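Local coordinates for uncharacterized protein (PDB 3PES) that is of unknown function, a small phage protein that folds as an antiparallel sheet packed against a C-terminal helix, at residues 76-79 with 80-84. Residues are numbered along the deposited sequence; the frame is centred on the assembly and turned at random.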
loop_
_atom_site.group_PDB
_atom_site.type_symbol
_atom_site.label_atom_id
_atom_site.label_comp_id
_atom_site.label_asym_id
_atom_site.label_seq_id
_atom_site.Cartn_x
_atom_site.Cartn_y
_atom_site.Cartn_z
ATOM N N GLN A 76 4.267 0.661 3.228
ATOM C CA GLN A 76 5.421 0.958 2.403
ATOM C C GLN A 76 5.687 -0.098 1.332
ATOM O O GLN A 76 6.099 0.238 0.223
ATOM C CB GLN A 76 6.663 1.171 3.272
ATOM C CG GLN A 76 7.874 1.624 2.444
ATOM C CD GLN A 76 7.698 3.033 1.938
ATOM O OE1 GLN A 76 7.389 3.931 2.718
ATOM N NE2 GLN A 76 7.912 3.246 0.635
ATOM N N ALA A 77 5.443 -1.361 1.658
ATOM C CA ALA A 77 5.524 -2.445 0.682
ATOM C C ALA A 77 4.546 -2.227 -0.476
ATOM O O ALA A 77 4.875 -2.478 -1.644
ATOM C CB ALA A 77 5.274 -3.785 1.378
ATOM N N VAL A 78 3.338 -1.774 -0.152
ATOM C CA VAL A 78 2.350 -1.449 -1.175
ATOM C C VAL A 78 2.814 -0.263 -2.023
ATOM O O VAL A 78 2.725 -0.308 -3.240
ATOM C CB VAL A 78 0.960 -1.200 -0.533
ATOM C CG1 VAL A 78 -0.051 -0.675 -1.548
ATOM C CG2 VAL A 78 0.461 -2.494 0.093
ATOM N N PHE A 79 3.304 0.796 -1.388
ATOM C CA PHE A 79 3.859 1.910 -2.158
ATOM C C PHE A 79 4.947 1.434 -3.132
ATOM O O PHE A 79 4.932 1.785 -4.312
ATOM C CB PHE A 79 4.410 2.970 -1.197
ATOM C CG PHE A 79 4.948 4.216 -1.881
ATOM C CD1 PHE A 79 4.217 5.392 -1.900
ATOM C CD2 PHE A 79 6.205 4.210 -2.479
ATOM C CE1 PHE A 79 4.719 6.542 -2.538
ATOM C CE2 PHE A 79 6.704 5.351 -3.091
ATOM C CZ PHE A 79 5.963 6.515 -3.113
ATOM N N ASP A 80 5.876 0.626 -2.639
ATOM C CA ASP A 80 6.988 0.203 -3.473
ATOM C C ASP A 80 6.485 -0.667 -4.629
ATOM O O ASP A 80 6.953 -0.546 -5.746
ATOM C CB ASP A 80 8.017 -0.568 -2.644
ATOM C CG ASP A 80 8.753 0.307 -1.643
ATOM O OD1 ASP A 80 8.734 1.560 -1.739
ATOM O OD2 ASP A 80 9.374 -0.289 -0.746
ATOM N N ARG A 81 5.496 -1.519 -4.373
ATOM C CA ARG A 81 4.917 -2.346 -5.437
ATOM C C ARG A 81 4.210 -1.475 -6.479
ATOM O O ARG A 81 4.390 -1.671 -7.683
ATOM C CB ARG A 81 3.956 -3.378 -4.824
ATOM C CG ARG A 81 3.120 -4.151 -5.831
ATOM C CD ARG A 81 3.920 -4.854 -6.921
ATOM N NE ARG A 81 3.009 -5.467 -7.892
ATOM C CZ ARG A 81 2.425 -4.804 -8.891
ATOM N NH1 ARG A 81 2.636 -3.504 -9.084
ATOM N NH2 ARG A 81 1.605 -5.446 -9.697
HETATM N N MSE A 82 3.422 -0.501 -6.014
HETATM C CA MSE A 82 2.589 0.267 -6.935
HETATM C C MSE A 82 3.325 1.368 -7.660
HETATM O O MSE A 82 2.886 1.814 -8.721
HETATM C CB MSE A 82 1.365 0.832 -6.214
HETATM C CG MSE A 82 0.444 -0.234 -5.559
HETATM SE SE MSE A 82 -0.094 -1.664 -6.714
HETATM C CE MSE A 82 -1.115 -0.658 -8.027
ATOM N N GLU A 83 4.452 1.783 -7.098
ATOM C CA GLU A 83 5.267 2.826 -7.712
ATOM C C GLU A 83 6.486 2.270 -8.450
ATOM O O GLU A 83 7.349 3.021 -8.873
ATOM C CB GLU A 83 5.676 3.872 -6.664
ATOM C CG GLU A 83 4.471 4.586 -6.039
ATOM C CD GLU A 83 3.766 5.529 -6.990
ATOM O OE1 GLU A 83 4.452 6.104 -7.867
ATOM O OE2 GLU A 83 2.532 5.696 -6.857
ATOM N N GLY A 84 6.518 0.949 -8.625
ATOM C CA GLY A 84 7.663 0.276 -9.238
ATOM C C GLY A 84 7.589 0.258 -10.752
ATOM O O GLY A 84 6.720 0.895 -11.343
#
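F79 turns one face of its ring to CG of E83, four residues on, in a CH-pi contact: CG of E83 stands 3.8 Å from the centroid of the F79 ring, only 11° off the ring normal. With CG anti to the backbone N (chi1 -177°), F79 holds its ring out from the helix, and E83 brings its own CG over the face. Glutamate suits the spot, since its CG methylene lies over the aromatic face while its chain, bent at chi2, turns the carboxylate away from the ring, toward W24.

One turn earlier, Q76 and D80 form an i to i+4 pair on the exposed surface, where an amide donor and a carboxylate acceptor suit each other. NE2 of Q76 donates to OD1 of D80 at 3.0 Å; the acceptor lies in the amide plane, but the N-H arrives from above the carboxylate plane. The backbone ladder continues through this turn, including N of E83 on O of F79 at 2.8 Å, just where E83 leaves helical geometry.

V78, a buried apolar branch, lies beside selenomethionine M82, CG1 of V78 4.1 Å from CG of M82. Here helix 68-82 packs on the sheet: V78 meets F8 of strand 6-12 and V21 of strand 15-25, and F79 touches W24. OE2 of E83 accepts hydrogen bonds from W24 NE1 and Y27 N, joining the turn after the helix to strand 15-25 and the residues just beyond it.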